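Transcriptional regulator, TetR family (Vibrio parahaemolyticus, PDB 3HE0) probably binds cis-regulatory DNA through an N-terminal helix-turn-helix and acts as a transcription factor of the TetR family. Local coordinates at residues A[65-70]-A[128-133]; A[73-78]-A[89-94]; A[82-87]-A[135-140]. One frame throughout, in Å; residues are numbered along the deposited sequence.

All three contacts tie helices of one chain together. Contact 1 lies at the surface. Contact 2 is partly buried, and contact 3 is a buried contact although it lies farthest from the chain centre. Contacts 1 and 2 both use helix 55-74, contacts 2 and 3 share helix 84-97, and contacts 1 and 3 share helix 132-143. Contact 1 has no hydrogen bond between its segments; a selenium and a ring pack on the helix. Contact 2 adds two amide hydrogen bonds that hold the helix end and the turn after it. Contact 3 pairs a tight leucine contact with weak bonds from an arginine. Gln75 joins contacts 1 and 2. Val78 of contact 2 packs on Arg87 of contact 3.

Contact 1 (A[65-70]-A[128-133]); sequences NVAKRI and RKMFAQ. With SO4 (sulfate ion), chain F.
Met130, a selenomethionine, lays its SE against the backbone of helix 55-74 at Ala67 and Lys68. Met130 SE is 3.5 Å from Lys68 N and 3.6 Å from Ala67 C. Met130 SE also touches two side chains, with Ala67 CB at 3.7 Å and Lys68 CB at 4.0 Å. Beside it, CZ of Phe131 meets Ile70 CG2 at 4.2 Å. The methyl comes to the edge of the ring, near its plane. Met130 reaches across because its CG is anti to the carbonyl carbon (chi1 -56°) and the chain runs extended beyond CG. Phe131 occupies the N-cap position of helix 132-143, with Met130 just before it. Phe131 N bonds to Arg128 O. Ala71, the next residue of helix 55-74, is touched by both Met130 and Phe131. Arg128, two residues before Met130, makes a weak hydrogen bond from NE to O3 of a sulfate, probably from the crystallisation liquor. No hydrogen bond joins 65-70 to 128-133. Helix 55-74, which follows the predicted helix-turn-helix, is met here by van der Waals contact of a selenium and a ring. A directional bond comes from farther along, from Gln75 NE2 to Met130 O.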
loop_
_atom_site.group_PDB
_atom_site.type_symbol
_atom_site.label_atom_id
_atom_site.label_comp_id
_atom_site.label_asym_id
_atom_site.label_seq_id
_atom_site.Cartn_x
_atom_site.Cartn_y
_atom_site.Cartn_z
ATOM N N ASN A 65 -15.475 -7.997 6.938
ATOM C CA ASN A 65 -15.480 -9.304 6.316
ATOM C C ASN A 65 -14.189 -9.521 5.472
ATOM O O ASN A 65 -13.584 -10.621 5.512
ATOM C CB ASN A 65 -16.751 -9.502 5.448
ATOM C CG ASN A 65 -16.748 -10.835 4.702
ATOM O OD1 ASN A 65 -16.829 -11.889 5.315
ATOM N ND2 ASN A 65 -16.672 -10.790 3.394
ATOM N N VAL A 66 -13.783 -8.481 4.732
ATOM C CA VAL A 66 -12.513 -8.529 3.969
ATOM C C VAL A 66 -11.280 -8.752 4.901
ATOM O O VAL A 66 -10.460 -9.642 4.692
ATOM C CB VAL A 66 -12.338 -7.266 3.124
ATOM C CG1 VAL A 66 -10.860 -7.119 2.672
ATOM C CG2 VAL A 66 -13.306 -7.299 1.919
ATOM N N ALA A 67 -11.218 -8.002 5.976
ATOM C CA ALA A 67 -10.179 -8.211 7.000
ATOM C C ALA A 67 -10.181 -9.666 7.526
ATOM O O ALA A 67 -9.125 -10.288 7.729
ATOM C CB ALA A 67 -10.351 -7.213 8.151
ATOM N N LYS A 68 -11.356 -10.239 7.708
ATOM C CA LYS A 68 -11.404 -11.591 8.274
ATOM C C LYS A 68 -10.857 -12.599 7.274
ATOM O O LYS A 68 -10.154 -13.549 7.625
ATOM C CB LYS A 68 -12.833 -11.944 8.699
ATOM C CG LYS A 68 -13.023 -13.393 9.267
ATOM C CD LYS A 68 -11.890 -13.814 10.272
ATOM C CE LYS A 68 -12.430 -14.485 11.561
ATOM N NZ LYS A 68 -13.405 -15.617 11.281
ATOM N N ARG A 69 -11.177 -12.396 6.009
ATOM C CA ARG A 69 -10.731 -13.311 4.984
ATOM C C ARG A 69 -9.214 -13.211 4.779
ATOM O O ARG A 69 -8.525 -14.225 4.681
ATOM C CB ARG A 69 -11.485 -13.020 3.688
ATOM C CG ARG A 69 -13.003 -13.318 3.790
ATOM C CD ARG A 69 -13.475 -13.977 2.570
ATOM N NE ARG A 69 -13.815 -13.015 1.540
ATOM C CZ ARG A 69 -13.521 -13.127 0.247
ATOM N NH1 ARG A 69 -13.935 -12.175 -0.574
ATOM N NH2 ARG A 69 -12.795 -14.141 -0.236
ATOM N N ILE A 70 -8.713 -11.978 4.750
ATOM C CA ILE A 70 -7.280 -11.745 4.642
ATOM C C ILE A 70 -6.583 -12.470 5.805
ATOM O O ILE A 70 -5.684 -13.290 5.564
ATOM C CB ILE A 70 -6.960 -10.256 4.571
ATOM C CG1 ILE A 70 -7.458 -9.712 3.236
ATOM C CG2 ILE A 70 -5.431 -10.012 4.691
ATOM C CD1 ILE A 70 -7.499 -8.187 3.169
ATOM N N ARG A 128 -7.393 -6.123 14.235
ATOM C CA ARG A 128 -6.143 -6.589 14.842
ATOM C C ARG A 128 -6.352 -7.952 15.499
ATOM O O ARG A 128 -5.617 -8.898 15.220
ATOM C CB ARG A 128 -5.601 -5.579 15.848
ATOM C CG ARG A 128 -4.088 -5.472 15.847
ATOM C CD ARG A 128 -3.457 -6.433 16.836
ATOM N NE ARG A 128 -1.991 -6.448 16.782
ATOM C CZ ARG A 128 -1.182 -5.575 17.389
ATOM N NH1 ARG A 128 0.133 -5.720 17.284
ATOM N NH2 ARG A 128 -1.664 -4.558 18.096
ATOM N N LYS A 129 -7.383 -8.059 16.326
ATOM C CA LYS A 129 -7.753 -9.339 16.939
ATOM C C LYS A 129 -7.734 -10.555 15.986
ATOM O O LYS A 129 -7.451 -11.678 16.411
ATOM C CB LYS A 129 -9.134 -9.218 17.593
ATOM C CG LYS A 129 -9.142 -8.276 18.785
ATOM C CD LYS A 129 -10.501 -8.186 19.465
ATOM C CE LYS A 129 -10.438 -7.208 20.638
ATOM N NZ LYS A 129 -11.515 -7.433 21.637
HETATM N N MSE A 130 -8.006 -10.333 14.703
HETATM C CA MSE A 130 -8.044 -11.421 13.717
HETATM C C MSE A 130 -6.678 -12.029 13.348
HETATM O O MSE A 130 -6.630 -13.098 12.769
HETATM C CB MSE A 130 -8.723 -10.930 12.441
HETATM C CG MSE A 130 -10.108 -10.365 12.644
HETATM SE SE MSE A 130 -10.838 -9.468 11.064
HETATM C CE MSE A 130 -12.483 -8.728 11.845
ATOM N N PHE A 131 -5.576 -11.361 13.669
ATOM C CA PHE A 131 -4.232 -11.841 13.288
ATOM C C PHE A 131 -3.489 -12.473 14.469
ATOM O O PHE A 131 -2.315 -12.198 14.700
ATOM C CB PHE A 131 -3.424 -10.685 12.666
ATOM C CG PHE A 131 -3.968 -10.238 11.349
ATOM C CD1 PHE A 131 -3.588 -10.869 10.180
ATOM C CD2 PHE A 131 -4.918 -9.237 11.279
ATOM C CE1 PHE A 131 -4.135 -10.495 8.945
ATOM C CE2 PHE A 131 -5.476 -8.853 10.040
ATOM C CZ PHE A 131 -5.066 -9.487 8.877
ATOM N N ALA A 132 -4.190 -13.332 15.214
ATOM C CA ALA A 132 -3.658 -13.876 16.461
ATOM C C ALA A 132 -2.378 -14.689 16.264
ATOM O O ALA A 132 -1.462 -14.613 17.091
ATOM C CB ALA A 132 -4.748 -14.715 17.212
ATOM N N GLN A 133 -2.296 -15.452 15.171
ATOM C CA GLN A 133 -1.072 -16.202 14.889
ATOM C C GLN A 133 0.096 -15.299 14.457
ATOM O O GLN A 133 1.243 -15.653 14.684
ATOM C CB GLN A 133 -1.314 -17.336 13.885
ATOM C CG GLN A 133 -2.073 -18.537 14.474
ATOM C CD GLN A 133 -2.050 -19.731 13.539
ATOM O OE1 GLN A 133 -2.476 -19.638 12.384
ATOM N NE2 GLN A 133 -1.540 -20.858 14.023
HETATM S S SO4 F . 0.047 -7.188 13.796
HETATM O O1 SO4 F . -0.064 -7.355 12.339
HETATM O O2 SO4 F . 0.979 -6.120 14.146
HETATM O O3 SO4 F . -1.280 -6.856 14.306
HETATM O O4 SO4 F . 0.534 -8.415 14.428
#

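Contact 2 (A[73-78]-A[89-94])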
loop_
_atom_site.group_PDB
_atom_site.type_symbol
_atom_site.label_atom_id
_atom_site.label_comp_id
_atom_site.label_asym_id
_atom_site.label_seq_id
_atom_site.Cartn_x
_atom_site.Cartn_y
_atom_site.Cartn_z
ATOM N N ALA A 73 -6.535 -16.069 5.145
ATOM C CA ALA A 73 -5.645 -16.389 4.043
ATOM C C ALA A 73 -4.145 -16.297 4.541
ATOM O O ALA A 73 -3.343 -17.230 4.397
ATOM C CB ALA A 73 -5.911 -15.468 2.892
ATOM N N VAL A 74 -3.815 -15.190 5.191
ATOM C CA VAL A 74 -2.478 -14.968 5.701
ATOM C C VAL A 74 -2.031 -16.105 6.617
ATOM O O VAL A 74 -0.883 -16.513 6.597
ATOM C CB VAL A 74 -2.395 -13.666 6.477
ATOM C CG1 VAL A 74 -1.035 -13.570 7.210
ATOM C CG2 VAL A 74 -2.601 -12.491 5.528
ATOM N N GLN A 75 -2.946 -16.625 7.413
ATOM C CA GLN A 75 -2.581 -17.620 8.409
ATOM C C GLN A 75 -2.805 -19.067 7.977
ATOM O O GLN A 75 -2.608 -19.977 8.779
ATOM C CB GLN A 75 -3.272 -17.264 9.723
ATOM C CG GLN A 75 -2.717 -15.908 10.256
ATOM C CD GLN A 75 -3.595 -15.261 11.324
ATOM O OE1 GLN A 75 -3.139 -14.955 12.433
ATOM N NE2 GLN A 75 -4.857 -15.063 10.993
ATOM N N ALA A 76 -3.144 -19.284 6.703
ATOM C CA ALA A 76 -3.508 -20.611 6.226
ATOM C C ALA A 76 -2.291 -21.526 6.258
ATOM O O ALA A 76 -1.207 -21.144 5.826
ATOM C CB ALA A 76 -4.107 -20.539 4.805
ATOM N N GLY A 77 -2.470 -22.714 6.811
ATOM C CA GLY A 77 -1.405 -23.684 6.910
ATOM C C GLY A 77 -0.412 -23.444 8.023
ATOM O O GLY A 77 0.546 -24.192 8.160
ATOM N N VAL A 78 -0.593 -22.397 8.818
ATOM C CA VAL A 78 0.334 -22.179 9.920
ATOM C C VAL A 78 -0.092 -23.034 11.098
ATOM O O VAL A 78 -1.263 -23.059 11.443
ATOM C CB VAL A 78 0.356 -20.720 10.364
ATOM C CG1 VAL A 78 1.286 -20.541 11.543
ATOM C CG2 VAL A 78 0.765 -19.844 9.211
ATOM N N ARG A 89 7.873 -17.947 6.938
ATOM C CA ARG A 89 7.909 -18.191 5.502
ATOM C C ARG A 89 6.530 -18.511 4.966
ATOM O O ARG A 89 6.171 -18.069 3.866
ATOM C CB ARG A 89 8.883 -19.335 5.153
ATOM C CG ARG A 89 9.024 -19.624 3.636
ATOM C CD ARG A 89 10.025 -20.754 3.301
ATOM N NE ARG A 89 11.389 -20.273 3.443
ATOM C CZ ARG A 89 12.159 -20.443 4.519
ATOM N NH1 ARG A 89 13.390 -19.941 4.524
ATOM N NH2 ARG A 89 11.716 -21.115 5.591
ATOM N N THR A 90 5.757 -19.303 5.707
ATOM C CA THR A 90 4.445 -19.689 5.237
ATOM C C THR A 90 3.562 -18.453 5.033
ATOM O O THR A 90 2.983 -18.255 3.967
ATOM C CB THR A 90 3.748 -20.690 6.215
ATOM O OG1 THR A 90 4.596 -21.822 6.421
ATOM C CG2 THR A 90 2.422 -21.183 5.668
HETATM N N MSE A 91 3.466 -17.629 6.065
HETATM C CA MSE A 91 2.628 -16.445 6.025
HETATM C C MSE A 91 3.133 -15.477 4.962
HETATM O O MSE A 91 2.337 -14.874 4.250
HETATM C CB MSE A 91 2.607 -15.753 7.390
HETATM C CG MSE A 91 1.844 -16.542 8.428
HETATM SE SE MSE A 91 1.978 -15.718 10.185
HETATM C CE MSE A 91 0.811 -16.943 11.158
ATOM N N TRP A 92 4.451 -15.345 4.849
ATOM C CA TRP A 92 5.043 -14.426 3.866
ATOM C C TRP A 92 4.568 -14.847 2.482
ATOM O O TRP A 92 4.152 -14.025 1.688
ATOM C CB TRP A 92 6.573 -14.470 3.963
ATOM C CG TRP A 92 7.281 -13.348 3.318
ATOM C CD1 TRP A 92 7.904 -12.289 3.939
ATOM C CD2 TRP A 92 7.480 -13.155 1.916
ATOM N NE1 TRP A 92 8.468 -11.457 3.002
ATOM C CE2 TRP A 92 8.222 -11.976 1.754
ATOM C CE3 TRP A 92 7.116 -13.881 0.781
ATOM C CZ2 TRP A 92 8.571 -11.496 0.510
ATOM C CZ3 TRP A 92 7.480 -13.400 -0.450
ATOM C CH2 TRP A 92 8.199 -12.220 -0.575
ATOM N N LEU A 93 4.616 -16.146 2.206
ATOM C CA LEU A 93 4.212 -16.688 0.897
ATOM C C LEU A 93 2.700 -16.646 0.696
ATOM O O LEU A 93 2.218 -16.422 -0.413
ATOM C CB LEU A 93 4.719 -18.120 0.710
ATOM C CG LEU A 93 6.206 -18.228 0.360
ATOM C CD1 LEU A 93 6.648 -19.698 0.320
ATOM C CD2 LEU A 93 6.518 -17.550 -0.977
ATOM N N ASN A 94 1.937 -16.853 1.758
ATOM C CA ASN A 94 0.491 -16.612 1.658
ATOM C C ASN A 94 0.229 -15.150 1.260
ATOM O O ASN A 94 -0.676 -14.851 0.471
ATOM C CB ASN A 94 -0.235 -16.924 2.985
ATOM C CG ASN A 94 -0.267 -18.415 3.318
ATOM O OD1 ASN A 94 -0.156 -19.245 2.440
ATOM N ND2 ASN A 94 -0.426 -18.750 4.608
#
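Asn94 supplies the polar part of this contact, reaching from helix 84-97 to the end of helix 55-74. Asn94 ND2 donates to two backbone carbonyls, Val74 O at 3.0 Å and Ala76 O at 2.8 Å. The first bond is nearly straight (173°), but the amide nitrogen sits above the carbonyl plane of Val74. The second is more bent (152°) and falls in the carbonyl plane of Ala76, on a lone pair. Both oxygens lie in or close to the amide plane of Asn94. CG of Asn94 lies beside its backbone N, anti to its carbonyl carbon (chi1 -69°), which places it 3.5 Å from Ala73 O at the helix end.

The apolar part centres on Met91, a selenomethionine. Its extended chain crosses Val78 at about a right angle. Met91 CE packs tightly against Val78 CG2 at 3.5 Å and also touches Gln75 CG at 3.8 Å.

Carbon-to-oxygen contacts form a third group. CG of Met91 rests 3.3 Å from Val74 O. Thr90 turns CG2 to Ala76 O at 3.6 Å, while its OG1 bonds to Glu86 O in its own helix.

The backbone explains the shape being gripped. Gln75 is the first residue to leave helical geometry, and a type II beta turn runs from Gln75 to Val78. Gly77 takes positive phi within it. Gln75 NE2 bonds back to Ala71 O.

Two carbonyls from the helix end and the turn thus share one amide group. This fixes the turn between helices 55-74 and 84-97 against the second helix.

Contact 3 (A[82-87]-A[135-140]). Unlike the reference sequence in segment 82-87: Arg87 (reference Cys).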
loop_
_atom_site.group_PDB
_atom_site.type_symbol
_atom_site.label_atom_id
_atom_site.label_comp_id
_atom_site.label_asym_id
_atom_site.label_seq_id
_atom_site.Cartn_x
_atom_site.Cartn_y
_atom_site.Cartn_z
HETATM N N MSE A 82 5.222 -25.529 14.255
HETATM C CA MSE A 82 6.326 -25.268 13.312
HETATM C C MSE A 82 7.402 -24.409 13.992
HETATM O O MSE A 82 7.107 -23.675 14.944
HETATM C CB MSE A 82 5.830 -24.518 12.053
HETATM C CG MSE A 82 4.826 -25.254 11.121
HETATM SE SE MSE A 82 4.153 -24.133 9.561
HETATM C CE MSE A 82 2.943 -25.463 8.740
ATOM N N PRO A 83 8.655 -24.485 13.506
ATOM C CA PRO A 83 9.657 -23.510 13.924
ATOM C C PRO A 83 9.300 -22.085 13.470
ATOM O O PRO A 83 8.506 -21.908 12.542
ATOM C CB PRO A 83 10.939 -23.999 13.240
ATOM C CG PRO A 83 10.708 -25.427 13.015
ATOM C CD PRO A 83 9.253 -25.564 12.710
ATOM N N LEU A 84 9.881 -21.093 14.146
ATOM C CA LEU A 84 9.537 -19.689 13.923
ATOM C C LEU A 84 9.668 -19.344 12.457
ATOM O O LEU A 84 8.722 -18.869 11.844
ATOM C CB LEU A 84 10.458 -18.753 14.723
ATOM C CG LEU A 84 10.077 -18.361 16.151
ATOM C CD1 LEU A 84 10.988 -17.255 16.551
ATOM C CD2 LEU A 84 8.641 -17.932 16.285
ATOM N N LYS A 85 10.847 -19.618 11.900
ATOM C CA LYS A 85 11.160 -19.184 10.538
ATOM C C LYS A 85 10.247 -19.801 9.486
ATOM O O LYS A 85 9.993 -19.191 8.453
ATOM C CB LYS A 85 12.620 -19.430 10.187
ATOM C CG LYS A 85 13.094 -18.696 8.923
ATOM C CD LYS A 85 14.621 -18.617 8.897
ATOM C CE LYS A 85 15.193 -18.088 7.607
ATOM N NZ LYS A 85 16.650 -17.887 7.792
ATOM N N GLU A 86 9.720 -20.979 9.769
ATOM C CA GLU A 86 8.861 -21.664 8.834
ATOM C C GLU A 86 7.479 -21.088 8.905
ATOM O O GLU A 86 6.803 -20.959 7.881
ATOM C CB GLU A 86 8.830 -23.177 9.135
ATOM C CG GLU A 86 7.913 -23.971 8.208
ATOM C CD GLU A 86 8.093 -23.586 6.712
ATOM O OE1 GLU A 86 9.251 -23.401 6.232
ATOM O OE2 GLU A 86 7.054 -23.444 6.019
ATOM N N ARG A 87 7.021 -20.784 10.115
ATOM C CA ARG A 87 5.768 -20.038 10.235
ATOM C C ARG A 87 5.894 -18.697 9.488
ATOM O O ARG A 87 4.989 -18.299 8.774
ATOM C CB ARG A 87 5.400 -19.792 11.697
ATOM C CG ARG A 87 4.983 -21.040 12.439
ATOM C CD ARG A 87 4.500 -20.699 13.820
ATOM N NE ARG A 87 5.557 -20.900 14.790
ATOM C CZ ARG A 87 5.638 -20.289 15.972
ATOM N NH1 ARG A 87 6.651 -20.570 16.774
ATOM N NH2 ARG A 87 4.739 -19.399 16.363
ATOM N N ASP A 135 0.693 -12.310 15.780
ATOM C CA ASP A 135 1.165 -11.836 17.075
ATOM C C ASP A 135 1.911 -12.898 17.827
ATOM O O ASP A 135 2.904 -12.598 18.496
ATOM C CB ASP A 135 0.015 -11.325 17.914
ATOM C CG ASP A 135 -0.432 -9.963 17.479
ATOM O OD1 ASP A 135 0.417 -9.035 17.296
ATOM O OD2 ASP A 135 -1.650 -9.830 17.314
ATOM N N ARG A 136 1.448 -14.135 17.722
ATOM C CA ARG A 136 2.078 -15.219 18.473
ATOM C C ARG A 136 3.485 -15.477 17.947
ATOM O O ARG A 136 4.428 -15.634 18.744
ATOM C CB ARG A 136 1.243 -16.493 18.442
ATOM C CG ARG A 136 1.521 -17.399 19.625
ATOM C CD ARG A 136 0.733 -18.687 19.486
ATOM N NE ARG A 136 0.523 -19.404 20.750
ATOM C CZ ARG A 136 -0.337 -19.049 21.717
ATOM N NH1 ARG A 136 -0.450 -19.802 22.820
ATOM N NH2 ARG A 136 -1.080 -17.941 21.601
ATOM N N LEU A 137 3.636 -15.461 16.616
ATOM C CA LEU A 137 4.956 -15.492 15.985
ATOM C C LEU A 137 5.886 -14.406 16.565
ATOM O O LEU A 137 6.984 -14.693 17.051
ATOM C CB LEU A 137 4.838 -15.320 14.462
ATOM C CG LEU A 137 6.162 -15.126 13.714
ATOM C CD1 LEU A 137 7.015 -16.398 13.670
ATOM C CD2 LEU A 137 5.940 -14.655 12.320
ATOM N N PHE A 138 5.459 -13.158 16.493
ATOM C CA PHE A 138 6.344 -12.049 16.895
ATOM C C PHE A 138 6.601 -12.100 18.429
ATOM O O PHE A 138 7.741 -11.905 18.888
ATOM C CB PHE A 138 5.749 -10.701 16.490
ATOM C CG PHE A 138 5.773 -10.417 15.000
ATOM C CD1 PHE A 138 6.904 -10.677 14.217
ATOM C CD2 PHE A 138 4.666 -9.862 14.372
ATOM C CE1 PHE A 138 6.904 -10.415 12.850
ATOM C CE2 PHE A 138 4.680 -9.573 12.989
ATOM C CZ PHE A 138 5.789 -9.851 12.243
ATOM N N ASN A 139 5.566 -12.405 19.214
ATOM C CA ASN A 139 5.740 -12.521 20.670
ATOM C C ASN A 139 6.690 -13.629 21.016
ATOM O O ASN A 139 7.591 -13.442 21.835
ATOM C CB ASN A 139 4.416 -12.734 21.406
ATOM C CG ASN A 139 3.521 -11.518 21.348
ATOM O OD1 ASN A 139 3.990 -10.383 21.193
ATOM N ND2 ASN A 139 2.232 -11.744 21.480
ATOM N N GLN A 140 6.525 -14.770 20.366
ATOM C CA GLN A 140 7.364 -15.905 20.655
ATOM C C GLN A 140 8.805 -15.632 20.263
ATOM O O GLN A 140 9.745 -15.895 21.035
ATOM C CB GLN A 140 6.838 -17.133 19.938
ATOM C CG GLN A 140 7.547 -18.368 20.350
ATOM C CD GLN A 140 6.913 -19.620 19.804
ATOM O OE1 GLN A 140 5.750 -19.614 19.373
ATOM N NE2 GLN A 140 7.679 -20.712 19.806
#
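Leu84 and Leu137 form the tight part of this contact. CD2 of Leu84 meets CD1 of Leu137 at 3.4 Å, closer than usual for two carbons, and the side chains cross obliquely. Leu137 CD1 also lies 3.5 Å from Leu84 O. CG of Leu137 is anti to the backbone N (chi1 171°), which brings the branch point toward Leu84. Leu84 CD2 also approaches Gln140 CB at 4.2 Å. Both leucines are buried.

The looser part is polar. Arg87, which differs from the reference cysteine, crosses Gln140 at about a right angle. Arg87 NH1 and NH2 both donate to Gln140 OE1, at 2.9 Å and 3.2 Å. Both bonds are weak. OE1 lies at the guanidinium edge, near its plane, although the guanidinium and amide planes are 43° apart. The contact joins the first turn of helix 84-97 to helix 132-143, within the helical C-terminal domain of this TetR-family protein. Pro83 is the N-cap residue of the former helix.

On the NE side of the guanidinium, Arg87 NE donates to Met82 O at 3.2 Å, from above the carbonyl plane. The arginine links the loop leading into helix 84-97, at Met82, with Gln140 of helix 132-143. Gln140 NE2 turns to a different partner, Glu144 OE2. Arg136 borders this polar side from an exposed position. Arg136 NE stays 6.1 Å from Arg87 NH2, and it makes a long, weak ion pair with Asp80.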